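Local coordinates for protein oxidase/hydroxylase (Streptomyces hygroscopicus subsp. hygroscopicus, PDB 4XCA) that probably acts as a metal- and 2-oxoglutarate-dependent oxygenase of the phytanoyl-CoA dioxygenase family, with a part in orthosomycin biosynthesis, at residues F46-R51 and G90-K95; R84-Y89 and C133-A138; V98-G103 and V252-V257. One frame throughout, in Å; residues are numbered along the deposited sequence.

Contact 1 (F46-R51 and G90-K95); sequences FPRTRR and GLRRTK
Arg-50 and Arg-92 form an antiparallel hydrogen-bonded pair in which each backbone amide is satisfied by the other residue's carbonyl. The Arg-92 N to Arg-50 O bond, 3.1 Å long, is the straighter of the two at 165°. Beyond the pair, Thr-49 OG1 and Thr-94 OG1 hydrogen-bond at 3.0 Å.

The Arg-92 chain leaves with CG anti to the backbone N (chi1 174°) and bends at chi3, which brings its guanidinium into an offset stack on that of Arg-48, centres 4.5 Å apart and planes at 21°, with Arg-92 CD over the Arg-48 face. The like charges are probably eased by acids: Arg-92 NH1 meets Asp-216, and NH2 meets Asp-40 and the Tyr-52 hydroxyl. Exchange of Arg-92 for alanine would probably cost Asp-216 its salt bridge, leave Asp-40 with Arg-50 alone of the two arginines, and strip the Arg-48 guanidinium of its stacking surface. Arg-50, salt-bridged to Asp-40 through NH1, turns NE and NH2 side-on to Arg-51 O, 3.2 Å from NE. On the opposite face, Arg-51 NH1 rests 3.7 Å from CD2 of Leu-91, which also lines the 2-oxoglutarate pocket. This is edge-strand pairing, strand 50-52 closing one side of the larger sheet of a double-stranded beta-helix.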
loop_
_atom_site.group_PDB
_atom_site.type_symbol
_atom_site.label_atom_id
_atom_site.label_comp_id
_atom_site.label_asym_id
_atom_site.label_seq_id
_atom_site.Cartn_x
_atom_site.Cartn_y
_atom_site.Cartn_z
ATOM N N PHE A 46 27.562 16.036 -34.773
ATOM C CA PHE A 46 27.307 15.479 -33.451
ATOM C C PHE A 46 28.307 14.353 -33.155
ATOM O O PHE A 46 28.947 13.836 -34.069
ATOM C CB PHE A 46 25.869 14.960 -33.354
ATOM C CG PHE A 46 24.861 16.011 -32.973
ATOM C CD1 PHE A 46 24.304 16.027 -31.697
ATOM C CD2 PHE A 46 24.459 16.972 -33.894
ATOM C CE1 PHE A 46 23.357 16.989 -31.346
ATOM C CE2 PHE A 46 23.519 17.931 -33.558
ATOM C CZ PHE A 46 22.962 17.944 -32.283
ATOM N N PRO A 47 28.465 13.985 -31.871
ATOM C CA PRO A 47 29.285 12.801 -31.585
ATOM C C PRO A 47 28.565 11.547 -32.070
ATOM O O PRO A 47 27.337 11.577 -32.206
ATOM C CB PRO A 47 29.423 12.813 -30.056
ATOM C CG PRO A 47 29.033 14.190 -29.626
ATOM C CD PRO A 47 28.043 14.682 -30.642
ATOM N N ARG A 48 29.301 10.467 -32.317
ATOM C CA ARG A 48 28.700 9.284 -32.929
ATOM C C ARG A 48 27.756 8.587 -31.953
ATOM O O ARG A 48 26.747 8.024 -32.367
ATOM C CB ARG A 48 29.775 8.321 -33.431
ATOM C CG ARG A 48 29.320 7.512 -34.644
ATOM C CD ARG A 48 28.580 8.408 -35.650
ATOM N NE ARG A 48 27.855 7.646 -36.672
ATOM C CZ ARG A 48 26.672 7.999 -37.177
ATOM N NH1 ARG A 48 26.066 9.105 -36.751
ATOM N NH2 ARG A 48 26.088 7.241 -38.102
ATOM N N THR A 49 28.089 8.629 -30.665
ATOM C CA THR A 49 27.113 8.362 -29.609
ATOM C C THR A 49 26.388 9.668 -29.281
ATOM O O THR A 49 27.002 10.611 -28.786
ATOM C CB THR A 49 27.760 7.803 -28.313
ATOM O OG1 THR A 49 28.211 6.453 -28.519
ATOM C CG2 THR A 49 26.746 7.824 -27.169
ATOM N N ARG A 50 25.090 9.729 -29.555
ATOM C CA ARG A 50 24.339 10.959 -29.310
ATOM C C ARG A 50 22.882 10.723 -28.902
ATOM O O ARG A 50 22.332 9.622 -29.045
ATOM C CB ARG A 50 24.360 11.845 -30.558
ATOM C CG ARG A 50 23.651 11.200 -31.736
ATOM C CD ARG A 50 23.275 12.216 -32.796
ATOM N NE ARG A 50 22.318 13.198 -32.307
ATOM C CZ ARG A 50 21.827 14.189 -33.047
ATOM N NH1 ARG A 50 22.205 14.330 -34.311
ATOM N NH2 ARG A 50 20.957 15.041 -32.526
ATOM N N ARG A 51 22.264 11.791 -28.416
ATOM C CA ARG A 51 20.849 11.815 -28.084
ATOM C C ARG A 51 20.125 12.678 -29.116
ATOM O O ARG A 51 20.697 13.657 -29.596
ATOM C CB ARG A 51 20.662 12.364 -26.669
ATOM C CG ARG A 51 19.238 12.432 -26.159
ATOM C CD ARG A 51 19.208 13.152 -24.814
ATOM N NE ARG A 51 17.960 12.915 -24.097
ATOM C CZ ARG A 51 17.723 11.836 -23.355
ATOM N NH1 ARG A 51 18.648 10.889 -23.235
ATOM N NH2 ARG A 51 16.556 11.696 -22.743
ATOM N N GLY A 90 15.493 10.181 -29.180
ATOM C CA GLY A 90 16.139 9.049 -29.809
ATOM C C GLY A 90 17.507 8.835 -29.200
ATOM O O GLY A 90 18.123 9.777 -28.691
ATOM N N LEU A 91 17.974 7.592 -29.235
ATOM C CA LEU A 91 19.302 7.249 -28.731
ATOM C C LEU A 91 20.073 6.455 -29.774
ATOM O O LEU A 91 19.610 5.400 -30.227
ATOM C CB LEU A 91 19.218 6.438 -27.429
ATOM C CG LEU A 91 18.655 7.089 -26.168
ATOM C CD1 LEU A 91 18.588 6.063 -25.031
ATOM C CD2 LEU A 91 19.475 8.312 -25.738
ATOM N N ARG A 92 21.232 6.979 -30.170
ATOM C CA ARG A 92 22.182 6.231 -30.982
ATOM C C ARG A 92 23.403 5.905 -30.140
ATOM O O ARG A 92 24.015 6.809 -29.555
ATOM C CB ARG A 92 22.610 7.021 -32.218
ATOM C CG ARG A 92 23.726 6.333 -33.029
ATOM C CD ARG A 92 24.258 7.222 -34.170
ATOM N NE ARG A 92 23.189 7.752 -35.015
ATOM C CZ ARG A 92 22.504 7.025 -35.894
ATOM N NH1 ARG A 92 22.778 5.736 -36.047
ATOM N NH2 ARG A 92 21.540 7.581 -36.618
ATOM N N ARG A 93 23.775 4.633 -30.095
ATOM C CA ARG A 93 24.944 4.229 -29.321
ATOM C C ARG A 93 25.914 3.356 -30.106
ATOM O O ARG A 93 25.517 2.552 -30.949
ATOM C CB ARG A 93 24.506 3.518 -28.045
ATOM C CG ARG A 93 24.143 4.502 -26.937
ATOM C CD ARG A 93 23.690 3.813 -25.669
ATOM N NE ARG A 93 24.610 2.755 -25.263
ATOM C CZ ARG A 93 24.293 1.768 -24.430
ATOM N NH1 ARG A 93 23.071 1.708 -23.923
ATOM N NH2 ARG A 93 25.196 0.843 -24.117
ATOM N N THR A 94 27.198 3.549 -29.828
ATOM C CA THR A 94 28.251 2.795 -30.490
ATOM C C THR A 94 29.062 2.021 -29.465
ATOM O O THR A 94 28.708 1.977 -28.289
ATOM C CB THR A 94 29.207 3.712 -31.313
ATOM O OG1 THR A 94 29.740 4.742 -30.472
ATOM C CG2 THR A 94 28.463 4.348 -32.472
ATOM N N LYS A 95 30.147 1.418 -29.942
ATOM C CA LYS A 95 31.056 0.614 -29.144
ATOM C C LYS A 95 31.585 1.383 -27.938
ATOM O O LYS A 95 31.935 2.551 -28.062
ATOM C CB LYS A 95 32.220 0.149 -30.025
ATOM C CG LYS A 95 33.112 -0.915 -29.410
ATOM C CD LYS A 95 34.276 -1.249 -30.338
ATOM C CE LYS A 95 35.122 -0.014 -30.637
ATOM N NZ LYS A 95 36.357 -0.341 -31.415
#

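Contact 2 (R84-Y89 and C133-A138); sequences RLLEGY and CPYVKA. With AKG (2-oxoglutaric acid), chain F.
Strand 83-93 and the segment entering strand 136-141 are not paired through their backbones: the nearest CA atoms, those of Leu-86 and Tyr-135, are 8.6 Å apart, and the side chains bridge the interval. Both strands belong to the larger sheet of the double-stranded beta-helix, where strand 217-226 runs between them. A classic beta bulge, in which Leu-86 and Glu-87 both face Gly-223, lets both side chains point toward segment 133-138.

Leu-86 makes the apolar part of the contact. Its CD2 methyl sits over one face of the Tyr-135 ring, 4.1 Å from the centroid and 22° off the normal, a CH-pi contact displaced toward the CE2 rim.

Glu-87 supplies the negative charge. Its CG lies between the backbone N and the carbonyl carbon (chi1 59°), and the extended chain beyond carries OE1 to the Tyr-135 hydroxyl. That hydroxyl donates to OE1 over a short 2.5 Å, from above the carboxylate plane, with carboxylate and ring nearly perpendicular at 81°. The same OE1 accepts a weak, salt-bridging bond from Lys-137 NZ, 3.4 Å away.

The bend at chi3 of Lys-137 brings NZ between Glu-87 and Tyr-89; Glu-202, a residue of the iron site, is a long, weak ion-pair partner. NZ donates to Tyr-89 OH at 3.1 Å, near the plane of the ring, and is likely to make that hydroxyl a better donor. Tyr-141 and Arg-217 also hold the cosubstrate. The polar chain ends where Tyr-89 OH donates a hydrogen bond to O2 of 2-oxoglutarate, 2.6 Å away.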
loop_
_atom_site.group_PDB
_atom_site.type_symbol
_atom_site.label_atom_id
_atom_site.label_comp_id
_atom_site.label_asym_id
_atom_site.label_seq_id
_atom_site.Cartn_x
_atom_site.Cartn_y
_atom_site.Cartn_z
ATOM N N ARG A 84 -0.505 12.543 -20.854
ATOM C CA ARG A 84 0.315 13.597 -21.428
ATOM C C ARG A 84 1.665 13.038 -21.907
ATOM O O ARG A 84 2.277 12.223 -21.218
ATOM C CB ARG A 84 0.520 14.719 -20.393
ATOM C CG ARG A 84 1.595 15.710 -20.785
ATOM C CD ARG A 84 1.779 16.849 -19.813
ATOM N NE ARG A 84 2.270 18.012 -20.542
ATOM C CZ ARG A 84 2.632 19.161 -19.991
ATOM N NH1 ARG A 84 2.584 19.324 -18.677
ATOM N NH2 ARG A 84 3.047 20.152 -20.766
ATOM N N LEU A 85 2.119 13.460 -23.089
ATOM C CA LEU A 85 3.464 13.122 -23.562
ATOM C C LEU A 85 4.525 13.910 -22.790
ATOM O O LEU A 85 4.611 15.128 -22.897
ATOM C CB LEU A 85 3.605 13.392 -25.061
ATOM C CG LEU A 85 4.979 13.070 -25.663
ATOM C CD1 LEU A 85 5.305 11.579 -25.522
ATOM C CD2 LEU A 85 5.027 13.490 -27.119
ATOM N N LEU A 86 5.335 13.216 -22.006
ATOM C CA LEU A 86 6.270 13.898 -21.119
ATOM C C LEU A 86 7.622 14.160 -21.795
ATOM O O LEU A 86 8.305 15.138 -21.486
ATOM C CB LEU A 86 6.458 13.084 -19.843
ATOM C CG LEU A 86 5.619 13.499 -18.633
ATOM C CD1 LEU A 86 4.417 14.338 -18.982
ATOM C CD2 LEU A 86 5.215 12.295 -17.842
ATOM N N GLU A 87 7.995 13.270 -22.713
ATOM C CA GLU A 87 9.235 13.394 -23.478
ATOM C C GLU A 87 9.201 12.437 -24.662
ATOM O O GLU A 87 8.432 11.464 -24.664
ATOM C CB GLU A 87 10.448 13.090 -22.597
ATOM C CG GLU A 87 10.409 11.691 -21.987
ATOM C CD GLU A 87 11.562 11.414 -21.019
ATOM O OE1 GLU A 87 11.345 10.620 -20.072
ATOM O OE2 GLU A 87 12.678 11.974 -21.207
ATOM N N GLY A 88 10.046 12.704 -25.651
ATOM C CA GLY A 88 10.211 11.829 -26.800
ATOM C C GLY A 88 11.570 12.072 -27.419
ATOM O O GLY A 88 11.830 13.162 -27.932
ATOM N N TYR A 89 12.454 11.078 -27.360
ATOM C CA TYR A 89 13.838 11.295 -27.797
ATOM C C TYR A 89 14.401 10.030 -28.447
ATOM O O TYR A 89 13.847 8.949 -28.301
ATOM C CB TYR A 89 14.732 11.758 -26.609
ATOM C CG TYR A 89 14.819 10.746 -25.481
ATOM C CD1 TYR A 89 13.915 10.772 -24.424
ATOM C CD2 TYR A 89 15.782 9.743 -25.491
ATOM C CE1 TYR A 89 13.972 9.831 -23.408
ATOM C CE2 TYR A 89 15.848 8.795 -24.476
ATOM C CZ TYR A 89 14.943 8.849 -23.440
ATOM O OH TYR A 89 15.017 7.919 -22.431
ATOM N N CYS A 133 0.478 3.818 -12.773
ATOM C CA CYS A 133 1.893 4.141 -12.777
ATOM C C CYS A 133 2.035 5.506 -13.406
ATOM O O CYS A 133 1.694 5.678 -14.578
ATOM C CB CYS A 133 2.702 3.089 -13.557
ATOM S SG CYS A 133 2.409 1.422 -12.956
ATOM N N PRO A 134 2.522 6.484 -12.625
ATOM C CA PRO A 134 2.605 7.895 -13.036
ATOM C C PRO A 134 3.635 8.179 -14.132
ATOM O O PRO A 134 3.458 9.126 -14.891
ATOM C CB PRO A 134 2.987 8.607 -11.739
ATOM C CG PRO A 134 3.702 7.550 -10.950
ATOM C CD PRO A 134 2.962 6.288 -11.231
ATOM N N TYR A 135 4.696 7.389 -14.219
ATOM C CA TYR A 135 5.684 7.622 -15.256
ATOM C C TYR A 135 6.073 6.324 -15.954
ATOM O O TYR A 135 6.793 5.506 -15.396
ATOM C CB TYR A 135 6.929 8.298 -14.668
ATOM C CG TYR A 135 7.679 9.168 -15.648
ATOM C CD1 TYR A 135 8.179 8.643 -16.841
ATOM C CD2 TYR A 135 7.897 10.524 -15.383
ATOM C CE1 TYR A 135 8.869 9.434 -17.745
ATOM C CE2 TYR A 135 8.588 11.318 -16.282
ATOM C CZ TYR A 135 9.069 10.767 -17.461
ATOM O OH TYR A 135 9.749 11.554 -18.361
ATOM N N VAL A 136 5.610 6.141 -17.182
ATOM C CA VAL A 136 6.010 4.978 -17.948
ATOM C C VAL A 136 6.669 5.424 -19.243
ATOM O O VAL A 136 6.449 6.540 -19.728
ATOM C CB VAL A 136 4.827 4.026 -18.269
ATOM C CG1 VAL A 136 4.059 3.645 -16.998
ATOM C CG2 VAL A 136 3.897 4.634 -19.308
ATOM N N LYS A 137 7.477 4.537 -19.801
ATOM C CA LYS A 137 8.224 4.834 -20.998
ATOM C C LYS A 137 8.014 3.703 -22.002
ATOM O O LYS A 137 8.024 2.530 -21.629
ATOM C CB LYS A 137 9.702 5.009 -20.650
ATOM C CG LYS A 137 10.507 5.695 -21.694
ATOM C CD LYS A 137 11.872 6.067 -21.149
ATOM C CE LYS A 137 11.786 7.294 -20.286
ATOM N NZ LYS A 137 13.144 7.741 -19.917
ATOM N N ALA A 138 7.776 4.061 -23.258
ATOM C CA ALA A 138 7.695 3.088 -24.327
ATOM C C ALA A 138 8.951 3.213 -25.181
ATOM O O ALA A 138 9.137 4.213 -25.872
ATOM C CB ALA A 138 6.439 3.299 -25.165
HETATM C C1 AKG F . 16.702 5.550 -21.051
HETATM O O1 AKG F . 16.382 6.157 -20.001
HETATM O O2 AKG F . 16.913 6.188 -22.106
HETATM C C2 AKG F . 16.837 4.049 -21.051
HETATM O O5 AKG F . 16.432 3.400 -20.108
HETATM C C3 AKG F . 17.485 3.388 -22.242
HETATM C C4 AKG F . 17.207 1.908 -22.223
HETATM C C5 AKG F . 17.957 1.269 -23.371
HETATM O O3 AKG F . 17.700 0.084 -23.695
HETATM O O4 AKG F . 18.855 1.903 -24.000
#

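Contact 3 (V98-G103 and V252-V257); sequences VLYLHG and VEEDFV. With NI (nickel (II) ion), chain E; AKG (2-oxoglutaric acid), chain F.
Two first torsions prepare this contact: Tyr-100 sets CG anti to its carbonyl carbon (chi1 -63°), which sends the ring toward segment 252-257, whereas His-102 holds CG between its backbone N and carbonyl carbon (chi1 53°), turning the imidazole toward the metal. Val-257 CG1 lies over one face of the Tyr-100 ring, 3.9 Å from the centroid, in a CH-pi contact; Glu-254 CG comes to the ring edge, and the phenol oxygen is hydrogen-bonded to Arg-210.

Glu-253 grips the backbone of Leu-101 twice, once by its amide and once by its carboxylate. The amide donates to Leu-101 O at 3.1 Å and 174°, while OE1 accepts from Leu-101 N at 2.9 Å, from the anti side, somewhat out of the carboxylate plane. Ser-178 and the amide of Leu-179 also bind this carboxylate, so both of its oxygens are used. Two waters link Glu-254 OE2 to the amide and carbonyl of Tyr-100, and a third connects Leu-101 O with Glu-254 N.

Val-252 CG1 packs 3.7 Å from His-102 CB, away from the coordinating NE2. His-102 ND1 donates to Tyr-100 O at 3.1 Å, with the acceptor in the ring plane, a bond that fixes the rotation of the imidazole and leaves NE2 to coordinate nickel at 2.2 Å. His-206, two waters and O1 and O5 of 2-oxoglutarate, a bidentate chelate, complete the site. Nickel sits where iron(II) binds in this oxygenase, at its two metal-site histidines; Glu-202, a further iron ligand, is not bound to it here.

Strand 99-102 is outermost in the smaller sheet within this chain and paired there with strand 206-208; helix 179-182 packs on Leu-101, and helix 167-173 touches Glu-253 and Phe-256.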
loop_
_atom_site.group_PDB
_atom_site.type_symbol
_atom_site.label_atom_id
_atom_site.label_comp_id
_atom_site.label_asym_id
_atom_site.label_seq_id
_atom_site.Cartn_x
_atom_site.Cartn_y
_atom_site.Cartn_z
ATOM N N VAL A 98 27.803 2.849 -22.411
ATOM C CA VAL A 98 27.164 2.106 -21.343
ATOM C C VAL A 98 26.087 3.023 -20.750
ATOM O O VAL A 98 26.061 4.217 -21.046
ATOM C CB VAL A 98 28.213 1.656 -20.280
ATOM C CG1 VAL A 98 28.877 2.877 -19.648
ATOM C CG2 VAL A 98 27.603 0.715 -19.217
ATOM N N LEU A 99 25.171 2.460 -19.973
ATOM C CA LEU A 99 24.188 3.239 -19.251
ATOM C C LEU A 99 24.054 2.625 -17.869
ATOM O O LEU A 99 23.555 1.515 -17.723
ATOM C CB LEU A 99 22.838 3.262 -19.976
ATOM C CG LEU A 99 21.718 4.137 -19.398
ATOM C CD1 LEU A 99 22.100 5.613 -19.356
ATOM C CD2 LEU A 99 20.491 3.968 -20.234
ATOM N N TYR A 100 24.517 3.339 -16.853
ATOM C CA TYR A 100 24.516 2.790 -15.515
ATOM C C TYR A 100 23.100 2.769 -14.938
ATOM O O TYR A 100 22.183 3.384 -15.490
ATOM C CB TYR A 100 25.471 3.584 -14.639
ATOM C CG TYR A 100 26.902 3.494 -15.124
ATOM C CD1 TYR A 100 27.413 2.295 -15.617
ATOM C CD2 TYR A 100 27.739 4.607 -15.115
ATOM C CE1 TYR A 100 28.727 2.200 -16.059
ATOM C CE2 TYR A 100 29.056 4.518 -15.572
ATOM C CZ TYR A 100 29.539 3.316 -16.036
ATOM O OH TYR A 100 30.840 3.224 -16.483
ATOM N N LEU A 101 22.925 2.033 -13.848
ATOM C CA LEU A 101 21.606 1.850 -13.259
ATOM C C LEU A 101 21.002 3.145 -12.742
ATOM O O LEU A 101 21.674 3.948 -12.095
ATOM C CB LEU A 101 21.673 0.839 -12.126
ATOM C CG LEU A 101 21.989 -0.614 -12.478
ATOM C CD1 LEU A 101 21.893 -1.448 -11.224
ATOM C CD2 LEU A 101 21.063 -1.156 -13.588
ATOM N N HIS A 102 19.729 3.345 -13.059
ATOM C CA HIS A 102 18.956 4.473 -12.555
ATOM C C HIS A 102 17.525 3.995 -12.307
ATOM O O HIS A 102 17.116 2.964 -12.825
ATOM C CB HIS A 102 18.987 5.648 -13.536
ATOM C CG HIS A 102 18.572 5.287 -14.927
ATOM N ND1 HIS A 102 19.356 4.520 -15.766
ATOM C CD2 HIS A 102 17.446 5.576 -15.624
ATOM C CE1 HIS A 102 18.732 4.354 -16.919
ATOM N NE2 HIS A 102 17.571 4.985 -16.859
ATOM N N GLY A 103 16.770 4.739 -11.511
ATOM C CA GLY A 103 15.437 4.317 -11.143
ATOM C C GLY A 103 15.477 3.557 -9.833
ATOM O O GLY A 103 16.455 3.660 -9.088
ATOM N N VAL A 252 21.570 7.537 -8.230
ATOM C CA VAL A 252 21.769 6.761 -9.442
ATOM C C VAL A 252 23.256 6.408 -9.484
ATOM O O VAL A 252 24.065 7.095 -8.858
ATOM C CB VAL A 252 21.351 7.535 -10.707
ATOM C CG1 VAL A 252 19.858 7.850 -10.693
ATOM C CG2 VAL A 252 22.157 8.819 -10.833
ATOM N N GLU A 253 23.629 5.353 -10.208
ATOM C CA GLU A 253 25.027 4.908 -10.190
ATOM C C GLU A 253 25.998 5.955 -10.750
ATOM O O GLU A 253 27.141 6.033 -10.311
ATOM C CB GLU A 253 25.187 3.596 -10.948
ATOM C CG GLU A 253 24.970 2.360 -10.073
ATOM C CD GLU A 253 25.175 1.065 -10.848
ATOM O OE1 GLU A 253 24.955 1.074 -12.082
ATOM O OE2 GLU A 253 25.575 0.053 -10.231
ATOM N N GLU A 254 25.540 6.767 -11.700
ATOM C CA GLU A 254 26.367 7.852 -12.233
ATOM C C GLU A 254 26.890 8.812 -11.158
ATOM O O GLU A 254 27.907 9.471 -11.361
ATOM C CB GLU A 254 25.588 8.651 -13.281
ATOM C CG GLU A 254 25.543 7.985 -14.643
ATOM C CD GLU A 254 24.847 8.839 -15.691
ATOM O OE1 GLU A 254 24.724 10.070 -15.485
ATOM O OE2 GLU A 254 24.422 8.275 -16.723
ATOM N N ASP A 255 26.208 8.893 -10.020
ATOM C CA ASP A 255 26.643 9.794 -8.951
ATOM C C ASP A 255 27.976 9.367 -8.341
ATOM O O ASP A 255 28.683 10.212 -7.784
ATOM C CB ASP A 255 25.599 9.887 -7.829
ATOM C CG ASP A 255 24.303 10.525 -8.276
ATOM O OD1 ASP A 255 24.325 11.360 -9.206
ATOM O OD2 ASP A 255 23.247 10.192 -7.690
ATOM N N PHE A 256 28.313 8.074 -8.423
ATOM C CA PHE A 256 29.538 7.575 -7.789
ATOM C C PHE A 256 30.364 6.590 -8.640
ATOM O O PHE A 256 31.545 6.374 -8.366
ATOM C CB PHE A 256 29.213 6.933 -6.423
ATOM C CG PHE A 256 28.207 5.805 -6.476
ATOM C CD1 PHE A 256 28.626 4.480 -6.598
ATOM C CD2 PHE A 256 26.844 6.063 -6.357
ATOM C CE1 PHE A 256 27.711 3.442 -6.629
ATOM C CE2 PHE A 256 25.922 5.030 -6.396
ATOM C CZ PHE A 256 26.353 3.712 -6.524
ATOM N N VAL A 257 29.765 5.997 -9.665
ATOM C CA VAL A 257 30.542 5.198 -10.600
ATOM C C VAL A 257 31.278 6.120 -11.579
ATOM O O VAL A 257 32.474 5.951 -11.830
ATOM C CB VAL A 257 29.666 4.206 -11.393
ATOM C CG1 VAL A 257 30.507 3.497 -12.425
ATOM C CG2 VAL A 257 28.999 3.191 -10.459
HETATM NI NI NI E . 15.941 4.639 -18.322
HETATM C C1 AKG F . 16.702 5.550 -21.051
HETATM O O1 AKG F . 16.382 6.157 -20.001
HETATM O O2 AKG F . 16.913 6.188 -22.106
HETATM C C2 AKG F . 16.837 4.049 -21.051
HETATM O O5 AKG F . 16.432 3.400 -20.108
HETATM C C3 AKG F . 17.485 3.388 -22.242
HETATM C C4 AKG F . 17.207 1.908 -22.223
HETATM C C5 AKG F . 17.957 1.269 -23.371
HETATM O O3 AKG F . 17.700 0.084 -23.695
HETATM O O4 AKG F . 18.855 1.903 -24.000
HETATM O O HOH W 1 25.542 6.101 -17.602
HETATM O O HOH W 2 22.501 6.293 -16.078
HETATM O O HOH W 3 23.039 6.155 -13.408
HETATM O O HOH W 4 14.929 5.729 -17.151
HETATM O O HOH W 5 14.013 4.320 -19.030
#

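How the contacts relate
The three contacts show how chemistry follows position in a double-stranded beta-helix. Contact 2 is the buried one, near the centre of the chain, and its few polar atoms are spent on a chain of hydrogen bonds ending at the cosubstrate. Contacts 1 and 3 are only partly buried: contact 1, at the border of the larger sheet, relies on a pair of backbone bonds beside stacked and salt-bridged arginines, contact 3 on one backbone bond, one carboxylate and waters. Contacts 1 and 2 share strand 83-93 and meet where Arg-51 makes a cation-pi contact with Tyr-89. Contact 1 also touches contact 3, through Arg-93 against Val-98, and all three reach 2-oxoglutarate, contact 1 through Leu-91.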